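Local coordinates for uncharacterized protein HtdX (Mycobacterium tuberculosis, PDB 4OOB), which catalyses the reversible hydration of trans-2-enoyl-CoA to (3R)-3-hydroxyacyl-CoA, over a broad range of chain lengths with a preference for C8 to C12 substrates, at residues A[28-33]-A[161-166]; A[77-82]-A[111-116]; A[95-100]-A[104-109]. All coordinates share one frame; numbering follows the deposited sequence.

Contact 1. Residues A[28-33]-A[161-166]; sequences AAVTGL and IRRYAA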
loop_
_atom_site.group_PDB
_atom_site.type_symbol
_atom_site.label_atom_id
_atom_site.label_comp_id
_atom_site.label_asym_id
_atom_site.label_seq_id
_atom_site.Cartn_x
_atom_site.Cartn_y
_atom_site.Cartn_z
ATOM N N ALA A 28 -2.483 13.419 1.614
ATOM C CA ALA A 28 -3.324 13.716 0.481
ATOM C C ALA A 28 -2.509 14.496 -0.567
ATOM O O ALA A 28 -2.546 14.141 -1.745
ATOM C CB ALA A 28 -4.551 14.485 0.927
ATOM N N ALA A 29 -1.705 15.491 -0.169
ATOM C CA ALA A 29 -0.951 16.272 -1.176
ATOM C C ALA A 29 0.053 15.420 -1.947
ATOM O O ALA A 29 0.142 15.471 -3.195
ATOM C CB ALA A 29 -0.224 17.449 -0.525
ATOM N N VAL A 30 0.838 14.639 -1.210
ATOM C CA VAL A 30 1.868 13.823 -1.880
ATOM C C VAL A 30 1.264 12.722 -2.783
ATOM O O VAL A 30 1.833 12.425 -3.838
ATOM C CB VAL A 30 2.897 13.239 -0.887
ATOM C CG1 VAL A 30 2.272 12.157 -0.045
ATOM C CG2 VAL A 30 4.071 12.635 -1.628
ATOM N N THR A 31 0.154 12.098 -2.352
ATOM C CA THR A 31 -0.496 11.055 -3.160
ATOM C C THR A 31 -1.389 11.597 -4.271
ATOM O O THR A 31 -1.801 10.833 -5.152
ATOM C CB THR A 31 -1.284 10.065 -2.304
ATOM O OG1 THR A 31 -2.328 10.746 -1.585
ATOM C CG2 THR A 31 -0.338 9.367 -1.321
ATOM N N GLY A 32 -1.629 12.911 -4.264
ATOM C CA GLY A 32 -2.528 13.561 -5.201
ATOM C C GLY A 32 -4.000 13.262 -4.913
ATOM O O GLY A 32 -4.812 13.178 -5.823
ATOM N N LEU A 33 -4.344 13.036 -3.660
ATOM C CA LEU A 33 -5.678 12.654 -3.284
ATOM C C LEU A 33 -6.294 13.866 -2.582
ATOM O O LEU A 33 -5.606 14.869 -2.353
ATOM C CB LEU A 33 -5.580 11.458 -2.364
ATOM C CG LEU A 33 -5.929 10.068 -2.864
ATOM C CD1 LEU A 33 -5.655 9.790 -4.338
ATOM C CD2 LEU A 33 -5.250 9.038 -2.007
ATOM N N ILE A 161 8.948 10.219 -3.915
ATOM C CA ILE A 161 8.985 9.018 -3.064
ATOM C C ILE A 161 9.814 9.244 -1.779
ATOM O O ILE A 161 9.491 8.640 -0.748
ATOM C CB ILE A 161 9.418 7.763 -3.878
ATOM C CG1 ILE A 161 8.374 7.466 -4.939
ATOM C CG2 ILE A 161 9.683 6.508 -3.000
ATOM C CD1 ILE A 161 7.002 7.084 -4.409
ATOM N N ARG A 162 10.841 10.108 -1.811
ATOM C CA ARG A 162 11.432 10.626 -0.543
ATOM C C ARG A 162 10.331 11.365 0.225
ATOM O O ARG A 162 10.178 11.159 1.412
ATOM C CB ARG A 162 12.692 11.537 -0.727
ATOM C CG ARG A 162 13.956 10.816 -1.205
ATOM C CD ARG A 162 15.247 11.669 -1.237
ATOM N NE ARG A 162 15.164 12.697 -2.290
ATOM C CZ ARG A 162 15.511 12.549 -3.566
ATOM N NH1 ARG A 162 16.039 11.414 -4.023
ATOM N NH2 ARG A 162 15.375 13.556 -4.393
ATOM N N ARG A 163 9.517 12.180 -0.446
ATOM C CA ARG A 163 8.435 12.874 0.289
ATOM C C ARG A 163 7.391 11.911 0.862
ATOM O O ARG A 163 6.930 12.100 1.989
ATOM C CB ARG A 163 7.710 13.943 -0.555
ATOM C CG ARG A 163 8.316 15.323 -0.515
ATOM C CD ARG A 163 7.214 16.379 -0.698
ATOM N NE ARG A 163 6.729 16.339 -2.060
ATOM C CZ ARG A 163 5.477 16.571 -2.477
ATOM N NH1 ARG A 163 4.470 16.858 -1.654
ATOM N NH2 ARG A 163 5.237 16.498 -3.776
ATOM N N TYR A 164 6.994 10.921 0.060
ATOM C CA TYR A 164 6.044 9.885 0.504
ATOM C C TYR A 164 6.566 9.136 1.750
ATOM O O TYR A 164 5.815 8.811 2.671
ATOM C CB TYR A 164 5.729 8.875 -0.624
ATOM C CG TYR A 164 4.714 7.885 -0.123
ATOM C CD1 TYR A 164 3.396 8.268 0.117
ATOM C CD2 TYR A 164 5.096 6.611 0.250
ATOM C CE1 TYR A 164 2.481 7.360 0.667
ATOM C CE2 TYR A 164 4.199 5.723 0.810
ATOM C CZ TYR A 164 2.900 6.067 1.009
ATOM O OH TYR A 164 2.000 5.118 1.572
ATOM N N ALA A 165 7.873 8.884 1.803
ATOM C CA ALA A 165 8.438 8.180 2.964
ATOM C C ALA A 165 8.165 8.928 4.252
ATOM O O ALA A 165 7.716 8.322 5.239
ATOM C CB ALA A 165 9.931 7.973 2.781
ATOM N N ALA A 166 8.463 10.227 4.251
ATOM C CA ALA A 166 8.178 11.112 5.412
ATOM C C ALA A 166 6.695 11.112 5.887
ATOM O O ALA A 166 6.378 11.250 7.071
ATOM C CB ALA A 166 8.614 12.545 5.080
#
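Thr31, whose methyl rests against Tyr164, turns its hydroxyl the other way: OG1 hydrogen-bonds to the backbone O of Tyr27, one turn earlier in the same helix. Threonine suits this place because one branch settles a polar group within the helix while CG2 is left for apolar contact, 4.0 Å from Tyr164 CE1. Val30 does most of the touching. A chi1 of 71° directs its two methyls to different partners. Val30 CG1 comes to the edge of the Tyr164 ring, 4.1 Å from Tyr164 CD1. Val30 CG2 lies against the backbone of the other helix, 3.8 Å from Tyr164 N. The short, branched side chain lets the helices come close, with Val30 CA and Tyr164 CA 6.2 Å apart.

Helix 21-31 thus lies against helix 158-167, which lies in the MaoC-like sequence region of this hotdog-fold enzyme; the sequence from Tyr164 to His175 matches the hydratase 2 motif of R-specific enoyl-CoA hydratases. Tyr164, its chi1 near 180° (-178°), carries its ring past Val30 to Thr31, and the ring also makes an edge-to-face contact with His192.

Arg163 covers Val30 from the exposed side. Its chain bends near the end, laying the guanidinium flat over the valine, with Val30 CG2 4.2 Å above the guanidinium plane, over its centre. The base of the side chain contributes too, Arg163 CB lying 4.0 Å from Val30 CG2. Just beyond Thr31 the first helix ends in a Schellman motif, Leu33 N bonding to Ala28 O at 2.8 Å and Gly32 N more weakly to Ala29 O. The positive phi of Gly32, strained for residues with a CB, is easily adopted by glycine.

Contact 2. Residues A[77-82]-A[111-116]; sequences QYRPIA and VSVGND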
loop_
_atom_site.group_PDB
_atom_site.type_symbol
_atom_site.label_atom_id
_atom_site.label_comp_id
_atom_site.label_asym_id
_atom_site.label_seq_id
_atom_site.Cartn_x
_atom_site.Cartn_y
_atom_site.Cartn_z
ATOM N N GLN A 77 -13.373 -1.005 3.965
ATOM C CA GLN A 77 -13.849 0.116 4.747
ATOM C C GLN A 77 -15.335 -0.014 5.012
ATOM O O GLN A 77 -16.096 0.105 4.082
ATOM C CB GLN A 77 -13.558 1.445 4.015
ATOM C CG GLN A 77 -13.985 2.687 4.786
ATOM C CD GLN A 77 -13.486 3.957 4.121
ATOM O OE1 GLN A 77 -12.345 4.392 4.296
ATOM N NE2 GLN A 77 -14.335 4.531 3.334
ATOM N N TYR A 78 -15.750 -0.189 6.279
ATOM C CA TYR A 78 -17.179 -0.308 6.658
ATOM C C TYR A 78 -17.792 1.061 6.792
ATOM O O TYR A 78 -18.948 1.252 6.486
ATOM C CB TYR A 78 -17.351 -1.120 7.965
ATOM C CG TYR A 78 -16.821 -2.538 7.805
ATOM C CD1 TYR A 78 -17.563 -3.510 7.137
ATOM C CD2 TYR A 78 -15.566 -2.885 8.275
ATOM C CE1 TYR A 78 -17.079 -4.814 6.952
ATOM C CE2 TYR A 78 -15.045 -4.170 8.097
ATOM C CZ TYR A 78 -15.802 -5.143 7.427
ATOM O OH TYR A 78 -15.282 -6.397 7.230
ATOM N N ARG A 79 -17.022 2.013 7.295
ATOM C CA ARG A 79 -17.417 3.388 7.241
ATOM C C ARG A 79 -16.208 4.285 7.282
ATOM O O ARG A 79 -15.222 3.949 7.889
ATOM C CB ARG A 79 -18.373 3.741 8.388
ATOM C CG ARG A 79 -17.873 3.447 9.799
ATOM C CD ARG A 79 -18.261 4.553 10.805
ATOM N NE ARG A 79 -17.138 5.498 10.965
ATOM C CZ ARG A 79 -17.104 6.572 11.756
ATOM N NH1 ARG A 79 -18.139 6.916 12.514
ATOM N NH2 ARG A 79 -16.005 7.317 11.779
ATOM N N PRO A 80 -16.307 5.455 6.656
ATOM C CA PRO A 80 -15.250 6.442 6.620
ATOM C C PRO A 80 -14.794 6.876 7.981
ATOM O O PRO A 80 -15.574 6.967 8.899
ATOM C CB PRO A 80 -15.900 7.654 5.920
ATOM C CG PRO A 80 -17.046 7.094 5.152
ATOM C CD PRO A 80 -17.503 5.893 5.917
ATOM N N ILE A 81 -13.519 7.158 8.085
ATOM C CA ILE A 81 -12.934 7.626 9.321
ATOM C C ILE A 81 -12.711 9.136 9.201
ATOM O O ILE A 81 -12.134 9.621 8.222
ATOM C CB ILE A 81 -11.597 6.914 9.581
ATOM C CG1 ILE A 81 -11.841 5.423 9.843
ATOM C CG2 ILE A 81 -10.869 7.537 10.769
ATOM C CD1 ILE A 81 -10.572 4.607 9.774
ATOM N N ALA A 82 -13.211 9.866 10.189
ATOM C CA ALA A 82 -13.087 11.294 10.182
ATOM C C ALA A 82 -11.668 11.673 10.604
ATOM O O ALA A 82 -11.006 10.992 11.374
ATOM C CB ALA A 82 -14.145 11.961 11.071
ATOM N N VAL A 111 -9.010 -1.291 12.621
ATOM C CA VAL A 111 -9.071 0.093 13.059
ATOM C C VAL A 111 -10.502 0.441 13.489
ATOM O O VAL A 111 -11.442 0.405 12.689
ATOM C CB VAL A 111 -8.602 1.023 11.928
ATOM C CG1 VAL A 111 -8.846 2.502 12.266
ATOM C CG2 VAL A 111 -7.135 0.777 11.621
ATOM N N SER A 112 -10.660 0.763 14.771
ATOM C CA SER A 112 -11.979 1.002 15.355
ATOM C C SER A 112 -12.190 2.454 15.728
ATOM O O SER A 112 -11.241 3.168 16.083
ATOM C CB SER A 112 -12.161 0.176 16.610
ATOM O OG SER A 112 -12.222 -1.176 16.234
ATOM N N VAL A 113 -13.449 2.849 15.615
ATOM C CA VAL A 113 -14.005 4.078 16.165
ATOM C C VAL A 113 -15.189 3.675 17.046
ATOM O O VAL A 113 -16.136 2.993 16.592
ATOM C CB VAL A 113 -14.480 5.026 15.065
ATOM C CG1 VAL A 113 -15.163 6.259 15.680
ATOM C CG2 VAL A 113 -13.292 5.436 14.197
ATOM N N GLY A 114 -15.108 4.067 18.316
ATOM C CA GLY A 114 -15.946 3.485 19.359
ATOM C C GLY A 114 -15.579 2.031 19.506
ATOM O O GLY A 114 -14.404 1.670 19.456
ATOM N N ASN A 115 -16.570 1.177 19.663
ATOM C CA ASN A 115 -16.270 -0.242 19.667
ATOM C C ASN A 115 -16.553 -0.930 18.354
ATOM O O ASN A 115 -16.406 -2.149 18.252
ATOM C CB ASN A 115 -16.960 -0.956 20.828
ATOM C CG ASN A 115 -15.965 -1.438 21.861
ATOM O OD1 ASN A 115 -15.223 -2.420 21.655
ATOM N ND2 ASN A 115 -15.921 -0.729 22.973
ATOM N N ASP A 116 -16.920 -0.161 17.345
ATOM C CA ASP A 116 -17.121 -0.729 16.027
ATOM C C ASP A 116 -15.874 -0.660 15.132
ATOM O O ASP A 116 -15.048 0.256 15.267
ATOM C CB ASP A 116 -18.263 -0.006 15.356
ATOM C CG ASP A 116 -19.561 -0.121 16.139
ATOM O OD1 ASP A 116 -19.803 -1.127 16.883
ATOM O OD2 ASP A 116 -20.347 0.813 15.987
#
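Ile81 extends toward Val111 because chi1 of -66° and chi2 of 166° stretch its longer branch away from the backbone, and Ile81 CD1 meets Val111 CG1 at 3.7 Å, the side chains crossing at about a right angle. The contact joins the loop after strand 69-77 to the end of strand 102-113, where a type II' turn from Val113 to Asp116 makes a tight beta hairpin with strand 116-128. Gly114 takes the position that needs positive phi; Val113 and Asp116 are bonded both ways, Val113 N to Asp116 O at 3.1 Å and, weakly, Asp116 N to Val113 O, which closes the turn.

Isoleucine, branched at CB but with a longer arm ending in CD1, and compact valine suit the buried side, where both touch Trp119, and helix 43-57 of the hotdog fold adds Pro44 beside Ile81 and Thr48 beside Val111. Nearer the surface, Arg79 bends at chi2 and chi3 and sets one guanidinium face against Val113, whose CB lies 4.3 Å above the plane toward its rim. Arg79 NH2, salt-bridged to Asp85 OD2, approaches both branches of the valine, 4.1 Å from Val113 CG1 and 4.1 Å from Val113 CG2.

Contact 3. Residues A[95-100]-A[104-109]; sequences NLREHR and LVDLVT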
loop_
_atom_site.group_PDB
_atom_site.type_symbol
_atom_site.label_atom_id
_atom_site.label_comp_id
_atom_site.label_asym_id
_atom_site.label_seq_id
_atom_site.Cartn_x
_atom_site.Cartn_y
_atom_site.Cartn_z
ATOM N N ASN A 95 -0.170 -16.678 8.917
ATOM C CA ASN A 95 -0.164 -17.275 7.610
ATOM C C ASN A 95 1.217 -17.157 6.974
ATOM O O ASN A 95 1.333 -16.808 5.803
ATOM C CB ASN A 95 -1.246 -16.608 6.756
ATOM C CG ASN A 95 -1.646 -17.417 5.551
ATOM O OD1 ASN A 95 -1.357 -18.591 5.446
ATOM N ND2 ASN A 95 -2.298 -16.765 4.606
ATOM N N LEU A 96 2.262 -17.461 7.742
ATOM C CA LEU A 96 3.597 -17.625 7.163
ATOM C C LEU A 96 3.549 -18.676 6.132
ATOM O O LEU A 96 3.145 -19.778 6.424
ATOM C CB LEU A 96 4.647 -18.087 8.155
ATOM C CG LEU A 96 5.647 -17.072 8.670
ATOM C CD1 LEU A 96 6.129 -16.063 7.614
ATOM C CD2 LEU A 96 4.936 -16.382 9.834
ATOM N N ARG A 97 4.001 -18.362 4.935
ATOM C CA ARG A 97 4.220 -19.432 3.981
ATOM C C ARG A 97 5.307 -19.072 2.979
ATOM O O ARG A 97 5.687 -17.881 2.798
ATOM C CB ARG A 97 2.914 -19.861 3.292
ATOM C CG ARG A 97 2.303 -18.905 2.271
ATOM C CD ARG A 97 1.472 -17.877 2.984
ATOM N NE ARG A 97 0.717 -16.976 2.127
ATOM C CZ ARG A 97 0.336 -15.749 2.486
ATOM N NH1 ARG A 97 0.625 -15.182 3.680
ATOM N NH2 ARG A 97 -0.312 -15.055 1.619
ATOM N N GLU A 98 5.779 -20.135 2.341
ATOM C CA GLU A 98 6.921 -20.111 1.484
ATOM C C GLU A 98 6.521 -19.638 0.127
ATOM O O GLU A 98 5.429 -19.854 -0.303
ATOM C CB GLU A 98 7.550 -21.505 1.389
ATOM C CG GLU A 98 8.632 -21.813 2.423
ATOM C CD GLU A 98 9.412 -23.072 2.057
ATOM O OE1 GLU A 98 8.860 -23.939 1.408
ATOM O OE2 GLU A 98 10.590 -23.204 2.426
ATOM N N HIS A 99 7.422 -18.957 -0.530
ATOM C CA HIS A 99 7.244 -18.472 -1.871
ATOM C C HIS A 99 8.635 -18.699 -2.505
ATOM O O HIS A 99 9.594 -18.980 -1.820
ATOM C CB HIS A 99 6.810 -17.017 -1.813
ATOM C CG HIS A 99 6.739 -16.336 -3.136
ATOM N ND1 HIS A 99 5.542 -15.980 -3.726
ATOM C CD2 HIS A 99 7.706 -15.909 -3.975
ATOM C CE1 HIS A 99 5.768 -15.374 -4.877
ATOM N NE2 HIS A 99 7.078 -15.326 -5.055
ATOM N N ARG A 100 8.708 -18.658 -3.809
ATOM C CA ARG A 100 9.932 -18.861 -4.536
ATOM C C ARG A 100 11.077 -17.858 -4.139
ATOM O O ARG A 100 12.288 -18.180 -4.234
ATOM C CB ARG A 100 9.589 -18.719 -6.013
ATOM C CG ARG A 100 10.742 -18.968 -6.976
ATOM C CD ARG A 100 10.248 -18.778 -8.403
ATOM N NE ARG A 100 11.351 -18.752 -9.349
ATOM C CZ ARG A 100 11.970 -17.664 -9.783
ATOM N NH1 ARG A 100 11.614 -16.430 -9.397
ATOM N NH2 ARG A 100 12.974 -17.827 -10.622
ATOM N N LEU A 104 6.171 -15.160 2.835
ATOM C CA LEU A 104 5.060 -14.261 2.886
ATOM C C LEU A 104 4.485 -14.381 4.283
ATOM O O LEU A 104 4.398 -15.487 4.834
ATOM C CB LEU A 104 3.956 -14.630 1.858
ATOM C CG LEU A 104 4.360 -14.750 0.393
ATOM C CD1 LEU A 104 3.328 -15.549 -0.411
ATOM C CD2 LEU A 104 4.498 -13.357 -0.234
ATOM N N VAL A 105 4.039 -13.243 4.798
ATOM C CA VAL A 105 3.255 -13.199 6.020
ATOM C C VAL A 105 2.123 -12.200 5.856
ATOM O O VAL A 105 2.284 -11.173 5.190
ATOM C CB VAL A 105 4.116 -12.785 7.211
ATOM C CG1 VAL A 105 4.724 -11.392 6.977
ATOM C CG2 VAL A 105 3.280 -12.806 8.470
ATOM N N ASP A 106 0.998 -12.474 6.487
ATOM C CA ASP A 106 -0.110 -11.566 6.477
ATOM C C ASP A 106 -0.148 -10.737 7.746
ATOM O O ASP A 106 -0.037 -11.259 8.856
ATOM C CB ASP A 106 -1.421 -12.325 6.368
ATOM C CG ASP A 106 -1.671 -12.956 4.999
ATOM O OD1 ASP A 106 -1.021 -12.649 3.954
ATOM O OD2 ASP A 106 -2.568 -13.809 5.000
ATOM N N LEU A 107 -0.349 -9.426 7.573
ATOM C CA LEU A 107 -0.469 -8.469 8.705
ATOM C C LEU A 107 -1.865 -7.905 8.687
ATOM O O LEU A 107 -2.239 -7.253 7.740
ATOM C CB LEU A 107 0.535 -7.350 8.538
ATOM C CG LEU A 107 1.972 -7.542 9.041
ATOM C CD1 LEU A 107 2.273 -8.935 9.481
ATOM C CD2 LEU A 107 3.006 -7.074 8.037
ATOM N N VAL A 108 -2.655 -8.239 9.709
ATOM C CA VAL A 108 -4.105 -8.065 9.649
ATOM C C VAL A 108 -4.386 -6.972 10.670
ATOM O O VAL A 108 -4.028 -7.106 11.849
ATOM C CB VAL A 108 -4.798 -9.410 9.965
ATOM C CG1 VAL A 108 -6.303 -9.303 9.992
ATOM C CG2 VAL A 108 -4.373 -10.483 8.950
ATOM N N THR A 109 -4.948 -5.863 10.197
ATOM C CA THR A 109 -5.183 -4.705 11.033
ATOM C C THR A 109 -6.685 -4.335 11.096
ATOM O O THR A 109 -7.394 -4.279 10.062
ATOM C CB THR A 109 -4.336 -3.511 10.553
ATOM O OG1 THR A 109 -2.966 -3.852 10.669
ATOM C CG2 THR A 109 -4.523 -2.293 11.394
#
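Arg97 and Asp106 form a salt bridge across the two strands, Arg97 NH1 donating to Asp106 OD1 at 3.0 Å and NH2 reaching the same oxygen only weakly. The guanidinium and carboxylate planes stand 76° apart, and OD1 is met from above the carboxylate plane. NH1 is shared, bonding also to Asn95 O at 2.8 Å; OD1 accepts another hydrogen bond from Thr124 OG1. Asn95 grips the other carboxylate oxygen almost straight, ND2 to Asp106 OD2 at 3.0 Å and 169°. With so many donors round it, the buried aspartate would probably be stabilised as an anion.

Arginine suits this place because its flat end fits between two neighbours: Asn95 ND2 lies 3.4 Å above one face, and Leu104 CB 3.7 Å above the opposite face, over the centre. A chi1 of 72° and a bend at chi2 turn the chain back over the strands.

Beneath this layer, Arg97 and Leu104 are an antiparallel hydrogen-bonded pair, Leu104 N reaching Arg97 O at 2.8 Å and Arg97 N returning to Leu104 O at 2.9 Å. Leu104 CG and CD1 also pack on His99 CB, and Leu96 CD1 touches Val105 CB at 3.9 Å. Asn95, a residue type that tolerates positive phi, sits where the pairing slips: Arg97 pairs with Leu104 but Asp106 bonds to Glu94, leaving two residues opposite one, consistent with a beta bulge. The whole belongs to the beta hairpin of strands 86-99 and 102-113, part of the long antiparallel sheet of the hotdog fold.

How the contacts relate
Contact 1 is the most buried of the three and joins helices; contacts 2 and 3 are partly buried and share strand 102-113, one at its end by the tight turn, the other near its start, with centres 25 Å apart. Along the chain they nest: contact 3 lies within the loop closed by contact 2, and both within that closed by contact 1. Each includes an arginine whose guanidinium face covers an aliphatic side chain, but its charge is met across the segments only in contact 3. Contacts 1 and 2 join their segments by apolar packing, whereas contact 3 adds backbone pairing. Contacts 1 and 3 lie on opposite sides of the chain's centre.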